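Local coordinates for protein phosphoribosylaminoimidazole-succinocarboxamide synthase (Pyrococcus horikoshii, PDB 4O84) that catalyses the ATP-dependent joining of L-aspartate to the carboxylate of 5-amino-1-(5-phosphoribosyl)imidazole-4-carboxylate in de novo purine synthesis, at residues Ala50-Ile55 with Ile192-Cys197; Glu89-Asn94 with Asp173-Phe178; Gly168-Asp173 with Trp200-Lys205. All coordinates share one frame; numbering follows the deposited sequence.

Contact 1 (Ala50-Ile55 with Ile192-Cys197). With 5GP (guanosine-5'-monophosphate), chain J.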
loop_
_atom_site.group_PDB
_atom_site.type_symbol
_atom_site.label_atom_id
_atom_site.label_comp_id
_atom_site.label_asym_id
_atom_site.label_seq_id
_atom_site.Cartn_x
_atom_site.Cartn_y
_atom_site.Cartn_z
ATOM N N ALA A 50 -23.917 -3.667 6.443
ATOM C CA ALA A 50 -24.054 -4.808 5.543
ATOM C C ALA A 50 -23.449 -4.485 4.182
ATOM O O ALA A 50 -22.632 -5.245 3.651
ATOM C CB ALA A 50 -25.522 -5.189 5.402
ATOM N N GLN A 51 -23.848 -3.343 3.631
ATOM C CA GLN A 51 -23.419 -2.908 2.307
ATOM C C GLN A 51 -21.919 -2.644 2.287
ATOM O O GLN A 51 -21.241 -3.053 1.343
ATOM C CB GLN A 51 -24.179 -1.655 1.877
ATOM C CG GLN A 51 -25.672 -1.870 1.650
ATOM C CD GLN A 51 -25.941 -2.856 0.527
ATOM O OE1 GLN A 51 -25.504 -2.653 -0.608
ATOM N NE2 GLN A 51 -26.633 -3.945 0.848
ATOM N N LEU A 52 -21.406 -1.973 3.326
ATOM C CA LEU A 52 -19.979 -1.714 3.393
ATOM C C LEU A 52 -19.208 -3.018 3.498
ATOM O O LEU A 52 -18.181 -3.162 2.862
ATOM C CB LEU A 52 -19.612 -0.738 4.525
ATOM C CG LEU A 52 -20.000 0.700 4.185
ATOM C CD1 LEU A 52 -19.957 1.619 5.398
ATOM C CD2 LEU A 52 -19.173 1.252 3.043
ATOM N N SER A 53 -19.733 -3.972 4.270
ATOM C CA SER A 53 -19.115 -5.299 4.399
ATOM C C SER A 53 -19.010 -5.979 3.041
ATOM O O SER A 53 -17.930 -6.474 2.672
ATOM C CB SER A 53 -19.907 -6.182 5.358
ATOM O OG SER A 53 -19.575 -5.939 6.705
ATOM N N VAL A 54 -20.110 -5.955 2.275
ATOM C CA VAL A 54 -20.114 -6.519 0.913
ATOM C C VAL A 54 -18.981 -5.907 0.100
ATOM O O VAL A 54 -18.130 -6.631 -0.411
ATOM C CB VAL A 54 -21.471 -6.347 0.181
ATOM C CG1 VAL A 54 -21.382 -6.834 -1.263
ATOM C CG2 VAL A 54 -22.559 -7.113 0.908
ATOM N N ILE A 55 -18.975 -4.580 -0.012
ATOM C CA ILE A 55 -17.953 -3.877 -0.782
ATOM C C ILE A 55 -16.542 -4.337 -0.383
ATOM O O ILE A 55 -15.742 -4.721 -1.233
ATOM C CB ILE A 55 -18.070 -2.351 -0.594
ATOM C CG1 ILE A 55 -19.393 -1.846 -1.172
ATOM C CG2 ILE A 55 -16.898 -1.649 -1.269
ATOM C CD1 ILE A 55 -19.764 -0.437 -0.762
ATOM N N ILE A 192 -16.762 -6.096 8.104
ATOM C CA ILE A 192 -15.818 -5.002 7.939
ATOM C C ILE A 192 -16.631 -3.729 7.706
ATOM O O ILE A 192 -17.154 -3.476 6.606
ATOM C CB ILE A 192 -14.786 -5.249 6.807
ATOM C CG1 ILE A 192 -14.067 -6.586 6.986
ATOM C CG2 ILE A 192 -13.778 -4.112 6.746
ATOM C CD1 ILE A 192 -13.318 -7.042 5.756
ATOM N N SER A 193 -16.745 -2.936 8.770
ATOM C CA SER A 193 -17.591 -1.751 8.735
ATOM C C SER A 193 -17.092 -0.675 9.690
ATOM O O SER A 193 -16.164 -0.911 10.471
ATOM C CB SER A 193 -19.057 -2.133 9.032
ATOM O OG SER A 193 -19.234 -2.556 10.368
ATOM N N PRO A 194 -17.706 0.526 9.627
ATOM C CA PRO A 194 -17.351 1.582 10.576
ATOM C C PRO A 194 -17.641 1.170 12.029
ATOM O O PRO A 194 -17.203 1.852 12.948
ATOM C CB PRO A 194 -18.228 2.787 10.136
ATOM C CG PRO A 194 -18.661 2.475 8.735
ATOM C CD PRO A 194 -18.709 0.972 8.631
ATOM N N ASP A 195 -18.357 0.063 12.236
ATOM C CA ASP A 195 -18.482 -0.517 13.570
ATOM C C ASP A 195 -17.165 -1.136 14.068
ATOM O O ASP A 195 -16.857 -1.086 15.278
ATOM C CB ASP A 195 -19.596 -1.573 13.613
ATOM C CG ASP A 195 -20.947 -0.997 14.033
ATOM O OD1 ASP A 195 -21.813 -1.803 14.439
ATOM O OD2 ASP A 195 -21.149 0.244 13.948
ATOM N N THR A 196 -16.399 -1.704 13.130
ATOM C CA THR A 196 -15.217 -2.517 13.463
ATOM C C THR A 196 -13.867 -1.970 12.964
ATOM O O THR A 196 -12.847 -2.672 13.051
ATOM C CB THR A 196 -15.366 -3.942 12.901
ATOM O OG1 THR A 196 -15.498 -3.862 11.476
ATOM C CG2 THR A 196 -16.562 -4.627 13.511
ATOM N N CYS A 197 -13.884 -0.748 12.434
ATOM C CA CYS A 197 -12.698 -0.037 11.944
ATOM C C CYS A 197 -12.683 1.371 12.528
ATOM O O CYS A 197 -13.733 1.942 12.790
ATOM C CB CYS A 197 -12.744 0.145 10.419
ATOM S SG CYS A 197 -12.857 -1.311 9.377
HETATM P P 5GP J . -9.224 -0.406 20.752
HETATM O O1P 5GP J . -8.329 0.794 20.520
HETATM O O2P 5GP J . -10.465 -0.039 21.526
HETATM O O3P 5GP J . -8.479 -1.628 21.236
HETATM O "O5'" 5GP J . -9.798 -0.936 19.319
HETATM C "C5'" 5GP J . -9.006 -1.151 18.136
HETATM C "C4'" 5GP J . -9.836 -1.289 16.842
HETATM O "O4'" 5GP J . -10.501 -2.548 16.775
HETATM C "C3'" 5GP J . -10.954 -0.259 16.673
HETATM O "O3'" 5GP J . -11.150 -0.024 15.267
HETATM C "C2'" 5GP J . -12.185 -0.935 17.226
HETATM O "O2'" 5GP J . -13.394 -0.426 16.638
HETATM C "C1'" 5GP J . -11.922 -2.389 16.858
HETATM N N9 5GP J . -12.487 -3.287 17.888
HETATM C C8 5GP J . -11.800 -3.895 18.877
HETATM N N7 5GP J . -12.627 -4.653 19.640
HETATM C C5 5GP J . -13.870 -4.525 19.155
HETATM C C6 5GP J . -15.212 -5.060 19.490
HETATM O O6 5GP J . -15.358 -5.833 20.456
HETATM N N1 5GP J . -16.255 -4.692 18.720
HETATM C C2 5GP J . -16.123 -3.863 17.662
HETATM N N2 5GP J . -17.241 -3.541 16.947
HETATM N N3 5GP J . -14.912 -3.335 17.295
HETATM C C4 5GP J . -13.778 -3.626 17.989
#
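Ser53 and Ile192 bring the two backbones together, with their CA atoms 4.8 Å apart. Here segment 192-197, mostly loop, lies against one side of the helical segment 50-55. Ser53 OG accepts the backbone N-H of Ile192 at 3.1 Å (N-H...O 159°). The torsion of Ser53 sets OG beside its own backbone N (chi1 -83°), where it also bonds to Asn49 O one turn back in the helix. With alanine in place of Ser53 the hydroxyl goes, and Ile192 N is likely to lose its acceptor on the helix. Beside this bond, Leu52 CD1 packs on Pro194 CD at 3.5 Å, the two side chains crossing at about a right angle. The loop is braced from within: Thr196 OG1 accepts Ser193 N at 3.1 Å. Ser193 OG is hydrogen-bonded to Glu191, just before the segment. The loop then presents its backbone to the ligand: Asp195 O accepts N2 of the bound guanosine monophosphate at 3.0 Å, consistent with a place in the nucleotide pocket. The contact is buried. Leu78 of strand 77-81 lies against Ser53, Ile231 of helix 220-232 touches Leu52, and Tyr224 of that helix touches Pro194.

Contact 2 (Glu89-Asn94 with Asp173-Phe178). With CD (cadmium ion), chain I; 5GP (guanosine-5'-monophosphate), chain J.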
loop_
_atom_site.group_PDB
_atom_site.type_symbol
_atom_site.label_atom_id
_atom_site.label_comp_id
_atom_site.label_asym_id
_atom_site.label_seq_id
_atom_site.Cartn_x
_atom_site.Cartn_y
_atom_site.Cartn_z
ATOM N N GLU A 89 -9.912 -11.914 18.315
ATOM C CA GLU A 89 -10.018 -10.641 17.612
ATOM C C GLU A 89 -8.606 -10.262 17.202
ATOM O O GLU A 89 -7.700 -10.226 18.021
ATOM C CB GLU A 89 -10.636 -9.560 18.485
ATOM C CG GLU A 89 -12.015 -9.932 18.990
ATOM C CD GLU A 89 -12.716 -8.819 19.755
ATOM O OE1 GLU A 89 -12.041 -7.937 20.327
ATOM O OE2 GLU A 89 -13.960 -8.850 19.798
ATOM N N VAL A 90 -8.419 -10.041 15.908
ATOM C CA VAL A 90 -7.121 -9.693 15.366
ATOM C C VAL A 90 -7.195 -8.234 14.937
ATOM O O VAL A 90 -7.953 -7.881 14.031
ATOM C CB VAL A 90 -6.743 -10.610 14.192
ATOM C CG1 VAL A 90 -5.366 -10.260 13.658
ATOM C CG2 VAL A 90 -6.821 -12.082 14.608
ATOM N N VAL A 91 -6.402 -7.396 15.597
ATOM C CA VAL A 91 -6.425 -5.968 15.373
ATOM C C VAL A 91 -5.161 -5.505 14.671
ATOM O O VAL A 91 -4.041 -5.826 15.095
ATOM C CB VAL A 91 -6.644 -5.171 16.690
ATOM C CG1 VAL A 91 -6.500 -3.666 16.452
ATOM C CG2 VAL A 91 -8.020 -5.468 17.280
ATOM N N VAL A 92 -5.356 -4.768 13.576
ATOM C CA VAL A 92 -4.255 -4.149 12.840
ATOM C C VAL A 92 -4.313 -2.628 13.009
ATOM O O VAL A 92 -5.372 -1.992 12.807
ATOM C CB VAL A 92 -4.280 -4.505 11.332
ATOM C CG1 VAL A 92 -3.034 -3.958 10.637
ATOM C CG2 VAL A 92 -4.354 -6.009 11.135
ATOM N N ARG A 93 -3.167 -2.045 13.350
ATOM C CA ARG A 93 -3.101 -0.632 13.665
ATOM C C ARG A 93 -2.072 0.066 12.764
ATOM O O ARG A 93 -0.935 -0.387 12.630
ATOM C CB ARG A 93 -2.797 -0.444 15.165
ATOM C CG ARG A 93 -3.497 -1.475 16.058
ATOM C CD ARG A 93 -3.367 -1.171 17.548
ATOM N NE ARG A 93 -4.257 -0.102 17.945
ATOM C CZ ARG A 93 -5.242 -0.218 18.835
ATOM N NH1 ARG A 93 -6.021 0.831 19.098
ATOM N NH2 ARG A 93 -5.434 -1.358 19.480
ATOM N N ASN A 94 -2.490 1.162 12.130
ATOM C CA ASN A 94 -1.586 1.998 11.316
ATOM C C ASN A 94 -1.238 3.332 11.978
ATOM O O ASN A 94 -0.183 3.921 11.721
ATOM C CB ASN A 94 -2.216 2.281 9.954
ATOM C CG ASN A 94 -2.495 1.014 9.188
ATOM O OD1 ASN A 94 -1.584 0.227 8.968
ATOM N ND2 ASN A 94 -3.761 0.783 8.832
ATOM N N ASP A 173 -7.190 1.952 12.464
ATOM C CA ASP A 173 -7.030 0.581 12.960
ATOM C C ASP A 173 -8.349 -0.133 12.654
ATOM O O ASP A 173 -9.319 0.524 12.222
ATOM C CB ASP A 173 -6.670 0.531 14.464
ATOM C CG ASP A 173 -7.672 1.288 15.350
ATOM O OD1 ASP A 173 -8.887 1.166 15.144
ATOM O OD2 ASP A 173 -7.253 2.020 16.258
ATOM N N PHE A 174 -8.381 -1.452 12.861
ATOM C CA PHE A 174 -9.575 -2.257 12.624
ATOM C C PHE A 174 -9.413 -3.650 13.221
ATOM O O PHE A 174 -8.285 -4.086 13.459
ATOM C CB PHE A 174 -9.951 -2.319 11.124
ATOM C CG PHE A 174 -8.969 -3.066 10.245
ATOM C CD1 PHE A 174 -9.348 -4.253 9.615
ATOM C CD2 PHE A 174 -7.692 -2.573 10.009
ATOM C CE1 PHE A 174 -8.456 -4.943 8.778
ATOM C CE2 PHE A 174 -6.805 -3.265 9.189
ATOM C CZ PHE A 174 -7.182 -4.445 8.577
ATOM N N LYS A 175 -10.545 -4.326 13.446
ATOM C CA LYS A 175 -10.589 -5.670 14.004
ATOM C C LYS A 175 -11.104 -6.667 12.962
ATOM O O LYS A 175 -12.096 -6.421 12.299
ATOM C CB LYS A 175 -11.497 -5.722 15.237
ATOM C CG LYS A 175 -11.813 -7.143 15.742
ATOM C CD LYS A 175 -13.080 -7.222 16.595
ATOM C CE LYS A 175 -14.372 -6.925 15.830
ATOM N NZ LYS A 175 -15.037 -8.110 15.245
ATOM N N LEU A 176 -10.416 -7.795 12.857
ATOM C CA LEU A 176 -10.805 -8.899 11.989
ATOM C C LEU A 176 -11.059 -10.127 12.837
ATOM O O LEU A 176 -10.514 -10.266 13.954
ATOM C CB LEU A 176 -9.703 -9.215 10.969
ATOM C CG LEU A 176 -9.325 -8.137 9.948
ATOM C CD1 LEU A 176 -8.223 -8.632 9.030
ATOM C CD2 LEU A 176 -10.554 -7.687 9.142
ATOM N N GLU A 177 -11.900 -11.007 12.303
ATOM C CA GLU A 177 -12.076 -12.340 12.844
ATOM C C GLU A 177 -11.970 -13.366 11.714
ATOM O O GLU A 177 -12.201 -13.056 10.525
ATOM C CB GLU A 177 -13.392 -12.475 13.600
ATOM C CG GLU A 177 -13.525 -11.463 14.735
ATOM C CD GLU A 177 -14.797 -11.605 15.559
ATOM O OE1 GLU A 177 -15.409 -12.700 15.605
ATOM O OE2 GLU A 177 -15.180 -10.604 16.188
ATOM N N PHE A 178 -11.611 -14.578 12.116
ATOM C CA PHE A 178 -11.186 -15.617 11.204
ATOM C C PHE A 178 -11.760 -16.942 11.666
ATOM O O PHE A 178 -11.993 -17.163 12.876
ATOM C CB PHE A 178 -9.655 -15.740 11.205
ATOM C CG PHE A 178 -8.943 -14.611 10.517
ATOM C CD1 PHE A 178 -8.785 -14.603 9.135
ATOM C CD2 PHE A 178 -8.404 -13.565 11.256
ATOM C CE1 PHE A 178 -8.120 -13.559 8.508
ATOM C CE2 PHE A 178 -7.734 -12.518 10.632
ATOM C CZ PHE A 178 -7.585 -12.521 9.258
HETATM CD CD CD I . -11.624 -5.872 21.345
HETATM P P 5GP J . -9.224 -0.406 20.752
HETATM O O1P 5GP J . -8.329 0.794 20.520
HETATM O O2P 5GP J . -10.465 -0.039 21.526
HETATM O O3P 5GP J . -8.479 -1.628 21.236
HETATM O "O5'" 5GP J . -9.798 -0.936 19.319
HETATM C "C5'" 5GP J . -9.006 -1.151 18.136
HETATM C "C4'" 5GP J . -9.836 -1.289 16.842
HETATM O "O4'" 5GP J . -10.501 -2.548 16.775
HETATM C "C3'" 5GP J . -10.954 -0.259 16.673
HETATM O "O3'" 5GP J . -11.150 -0.024 15.267
HETATM C "C2'" 5GP J . -12.185 -0.935 17.226
HETATM O "O2'" 5GP J . -13.394 -0.426 16.638
HETATM C "C1'" 5GP J . -11.922 -2.389 16.858
HETATM N N9 5GP J . -12.487 -3.287 17.888
HETATM C C8 5GP J . -11.800 -3.895 18.877
HETATM N N7 5GP J . -12.627 -4.653 19.640
HETATM C C5 5GP J . -13.870 -4.525 19.155
HETATM C C6 5GP J . -15.212 -5.060 19.490
HETATM O O6 5GP J . -15.358 -5.833 20.456
HETATM N N1 5GP J . -16.255 -4.692 18.720
HETATM C C2 5GP J . -16.123 -3.863 17.662
HETATM N N2 5GP J . -17.241 -3.541 16.947
HETATM N N3 5GP J . -14.912 -3.335 17.295
HETATM C C4 5GP J . -13.778 -3.626 17.989
HETATM O O HOH W 1 -4.617 2.262 16.807
#
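Val90 pairs with Leu176 and Val92 with Phe174 as antiparallel hydrogen-bonded pairs, while Val91-Lys175 and Arg93-Asp173 are non-hydrogen-bonded pairs. The strand axes approach to 4.5 Å, at 158° between their directions. Of the four backbone bonds, Leu176 N to Val90 O is the shortest, at 2.7 Å. The face bearing Val90, Val92, Phe174 and Leu176 is apolar. The Phe174 ring has its CE2 3.5 Å from Val92 CB. Its first torsion (chi1 67°) sets CG between the backbone N and the carbonyl carbon, which brings the ring alongside Val92. Val90 CG2 meets the edge of the Phe178 ring. Ile149 and Asn157 of helix 143-165 cover this face.

The pair lies in the antiparallel sheet of the SAICAR synthetase fold, with strand 111-121 on the other side of strand 84-93. The face with Val91, Arg93, Asp173 and Lys175 carries the bound guanosine monophosphate. Arg93 NH1 gives a hydrogen bond to the phosphate O1P at 2.7 Å, with O1P at the edge of the guanidinium. Arg93 NH1 also forms a long, weak salt bridge with Asp173 OD2, at 3.3 Å. The guanidinium and carboxylate planes stand 78° apart. The same carboxylate takes the ribose hydroxyl: O3' donates to Asp173 OD1 at 2.6 Å. Arg198 is a second partner of Asp173 OD2, and Glu118 pairs with Arg93 NH2. At the base, Glu89 OE1 and N7 of the nucleotide both bind a cadmium ion, each at 2.3 Å. Lys175 CD packs against the Glu89 carboxylate. The lysine chain bends at chi3 and chi4, and Lys175 NZ forms a salt bridge with Glu177 OE2 at 2.7 Å. Asp190 is a second partner of that NZ, so two carboxylates would probably offset its charge.

Contact 3 (Gly168-Asp173 with Trp200-Lys205); sequences GIILVD and WDAKTK. With 5GP (guanosine-5'-monophosphate), chain J.
Val172 CG2 sits over one face of the Trp200 indole, 3.4 Å from the centroid of the five-membered ring and 14° off the ring normal. This is a CH-pi contact. The first torsion of Val172 (chi1 165°) sends CG1 opposite the backbone N and puts CG2 beside that N, over the ring. On the opposite face of the indole lies the carbonyl oxygen Lys205 O, offset toward the rim. Glu108 and Ser207 also lie against Trp200. Ile170 CD1 reaches across to Ala202 CA and to the aliphatic part of Lys205, whose CE is 3.7 Å from Ile170 CD1.

Backbone bonds set this register. Ile170 N donates to Trp200 O at 2.7 Å, and Trp200 N returns a bond to Ile170 O at 3.1 Å, in the carbonyl plane and on a lone pair. The two residues form an antiparallel hydrogen-bonded pair, with Ile169 and Asp201 the adjacent non-hydrogen-bonded pair. Strand 169-180 thereby joins strand 197-201 in the main antiparallel sheet. Just before strand 169-180, Gly168 has positive phi and is the C' residue of a Schellman motif that ends helix 143-165. Gly168 O accepts a hydrogen bond from Ala202 N at 2.8 Å, the donor well above the carbonyl plane.

Further out, Asp201 shapes the turn. Asp201 OD2 takes two bonds from Thr204, one from N at 2.8 Å and one from OG1 at 2.9 Å. The bond to N makes an Asx motif. A backbone bond from Lys205 N to Asp201 O closes the turn. OD1 of Asp201 forms a salt bridge with Arg230 of helix 220-232. On the same face as Asp201, Ile169 packs on Leu164 of helix 143-165 and Ile227 of helix 220-232.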
loop_
_atom_site.group_PDB
_atom_site.type_symbol
_atom_site.label_atom_id
_atom_site.label_comp_id
_atom_site.label_asym_id
_atom_site.label_seq_id
_atom_site.Cartn_x
_atom_site.Cartn_y
_atom_site.Cartn_z
ATOM N N GLY A 168 -9.435 9.807 0.576
ATOM C CA GLY A 168 -9.220 10.728 1.682
ATOM C C GLY A 168 -9.650 10.206 3.039
ATOM O O GLY A 168 -10.051 10.993 3.899
ATOM N N ILE A 169 -9.542 8.888 3.230
ATOM C CA ILE A 169 -9.881 8.214 4.483
ATOM C C ILE A 169 -8.670 7.441 5.039
ATOM O O ILE A 169 -8.111 6.591 4.366
ATOM C CB ILE A 169 -11.082 7.235 4.308
ATOM C CG1 ILE A 169 -12.338 7.976 3.798
ATOM C CG2 ILE A 169 -11.374 6.521 5.631
ATOM C CD1 ILE A 169 -13.431 7.062 3.254
ATOM N N ILE A 170 -8.284 7.758 6.273
ATOM C CA ILE A 170 -7.230 7.048 6.985
ATOM C C ILE A 170 -7.795 5.795 7.660
ATOM O O ILE A 170 -8.702 5.865 8.517
ATOM C CB ILE A 170 -6.568 7.948 8.056
ATOM C CG1 ILE A 170 -6.020 9.226 7.413
ATOM C CG2 ILE A 170 -5.467 7.200 8.816
ATOM C CD1 ILE A 170 -5.877 10.366 8.394
ATOM N N LEU A 171 -7.272 4.645 7.271
ATOM C CA LEU A 171 -7.538 3.450 8.044
ATOM C C LEU A 171 -6.647 3.506 9.286
ATOM O O LEU A 171 -5.466 3.190 9.214
ATOM C CB LEU A 171 -7.252 2.197 7.225
ATOM C CG LEU A 171 -7.610 0.857 7.905
ATOM C CD1 LEU A 171 -9.069 0.825 8.318
ATOM C CD2 LEU A 171 -7.303 -0.299 6.961
ATOM N N VAL A 172 -7.209 3.962 10.402
ATOM C CA VAL A 172 -6.466 4.136 11.653
ATOM C C VAL A 172 -6.161 2.778 12.305
ATOM O O VAL A 172 -5.018 2.484 12.637
ATOM C CB VAL A 172 -7.229 5.086 12.618
ATOM C CG1 VAL A 172 -6.681 5.003 14.047
ATOM C CG2 VAL A 172 -7.166 6.519 12.079
ATOM N N ASP A 173 -7.190 1.952 12.464
ATOM C CA ASP A 173 -7.030 0.581 12.960
ATOM C C ASP A 173 -8.349 -0.133 12.654
ATOM O O ASP A 173 -9.319 0.524 12.222
ATOM C CB ASP A 173 -6.670 0.531 14.464
ATOM C CG ASP A 173 -7.672 1.288 15.350
ATOM O OD1 ASP A 173 -8.887 1.166 15.144
ATOM O OD2 ASP A 173 -7.253 2.020 16.258
ATOM N N TRP A 200 -10.656 7.843 9.778
ATOM C CA TRP A 200 -10.567 9.296 9.931
ATOM C C TRP A 200 -10.516 9.968 8.597
ATOM O O TRP A 200 -9.849 9.486 7.671
ATOM C CB TRP A 200 -9.326 9.759 10.706
ATOM C CG TRP A 200 -9.221 9.318 12.152
ATOM C CD1 TRP A 200 -10.161 8.650 12.921
ATOM C CD2 TRP A 200 -8.094 9.555 13.053
ATOM N NE1 TRP A 200 -9.685 8.424 14.191
ATOM C CE2 TRP A 200 -8.453 8.946 14.332
ATOM C CE3 TRP A 200 -6.853 10.158 12.918
ATOM C CZ2 TRP A 200 -7.592 8.963 15.423
ATOM C CZ3 TRP A 200 -5.989 10.175 14.025
ATOM C CH2 TRP A 200 -6.350 9.589 15.242
ATOM N N ASP A 201 -11.176 11.115 8.495
ATOM C CA ASP A 201 -10.991 11.964 7.332
ATOM C C ASP A 201 -9.527 12.419 7.274
ATOM O O ASP A 201 -8.956 12.856 8.276
ATOM C CB ASP A 201 -11.900 13.185 7.373
ATOM C CG ASP A 201 -11.641 14.110 6.220
ATOM O OD1 ASP A 201 -12.001 13.760 5.084
ATOM O OD2 ASP A 201 -11.022 15.160 6.435
ATOM N N ALA A 202 -8.924 12.298 6.095
ATOM C CA ALA A 202 -7.510 12.591 5.926
ATOM C C ALA A 202 -7.151 14.049 6.243
ATOM O O ALA A 202 -6.122 14.303 6.873
ATOM C CB ALA A 202 -7.040 12.196 4.521
ATOM N N LYS A 203 -7.996 14.983 5.815
ATOM C CA LYS A 203 -7.771 16.413 6.026
ATOM C C LYS A 203 -8.017 16.829 7.479
ATOM O O LYS A 203 -7.155 17.439 8.104
ATOM C CB LYS A 203 -8.642 17.239 5.045
ATOM C CG LYS A 203 -8.701 18.744 5.319
ATOM C CD LYS A 203 -7.745 19.560 4.463
ATOM C CE LYS A 203 -7.345 20.865 5.156
ATOM N NZ LYS A 203 -8.470 21.784 5.510
ATOM N N THR A 204 -9.182 16.485 8.015
ATOM C CA THR A 204 -9.633 17.034 9.298
ATOM C C THR A 204 -9.317 16.120 10.495
ATOM O O THR A 204 -9.351 16.562 11.640
ATOM C CB THR A 204 -11.140 17.301 9.241
ATOM O OG1 THR A 204 -11.818 16.062 9.049
ATOM C CG2 THR A 204 -11.460 18.196 8.067
ATOM N N LYS A 205 -9.007 14.853 10.225
ATOM C CA LYS A 205 -8.845 13.839 11.281
ATOM C C LYS A 205 -10.119 13.524 12.084
ATOM O O LYS A 205 -10.036 12.924 13.160
ATOM C CB LYS A 205 -7.700 14.202 12.240
ATOM C CG LYS A 205 -6.369 14.471 11.568
ATOM C CD LYS A 205 -5.861 13.225 10.843
ATOM C CE LYS A 205 -4.804 13.589 9.823
ATOM N NZ LYS A 205 -3.654 14.263 10.478
HETATM P P 5GP J . -9.224 -0.406 20.752
HETATM O O1P 5GP J . -8.329 0.794 20.520
HETATM O O2P 5GP J . -10.465 -0.039 21.526
HETATM O O3P 5GP J . -8.479 -1.628 21.236
HETATM O "O5'" 5GP J . -9.798 -0.936 19.319
HETATM C "C5'" 5GP J . -9.006 -1.151 18.136
HETATM C "C4'" 5GP J . -9.836 -1.289 16.842
HETATM O "O4'" 5GP J . -10.501 -2.548 16.775
HETATM C "C3'" 5GP J . -10.954 -0.259 16.673
HETATM O "O3'" 5GP J . -11.150 -0.024 15.267
HETATM C "C2'" 5GP J . -12.185 -0.935 17.226
HETATM O "O2'" 5GP J . -13.394 -0.426 16.638
HETATM C "C1'" 5GP J . -11.922 -2.389 16.858
HETATM N N9 5GP J . -12.487 -3.287 17.888
HETATM C C8 5GP J . -11.800 -3.895 18.877
HETATM N N7 5GP J . -12.627 -4.653 19.640
HETATM C C5 5GP J . -13.870 -4.525 19.155
HETATM C C6 5GP J . -15.212 -5.060 19.490
HETATM O O6 5GP J . -15.358 -5.833 20.456
HETATM N N1 5GP J . -16.255 -4.692 18.720
HETATM C C2 5GP J . -16.123 -3.863 17.662
HETATM N N2 5GP J . -17.241 -3.541 16.947
HETATM N N3 5GP J . -14.912 -3.335 17.295
HETATM C C4 5GP J . -13.778 -3.626 17.989
#

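In the fold
Contacts 1 and 2 are buried near the centre of the fold. Contact 3 is only partly buried and runs out to an exposed turn. Contacts 2 and 3 share Asp173 and strand 169-180, which pairs with strand 84-93 in one and strand 197-201 in the other. Contact 1 instead sets a loop on helix 45-62, and that loop leads into strand 197-201. It meets contact 2 where Thr196 O lies 2.9 Å from Lys175 N, a probable hydrogen bond. All three touch the nucleotide. Contact 2 brings charged groups and a metal to it, contact 1 a backbone carbonyl. Apart from Asp173, contact 3 is mostly backbone pairing and apolar packing.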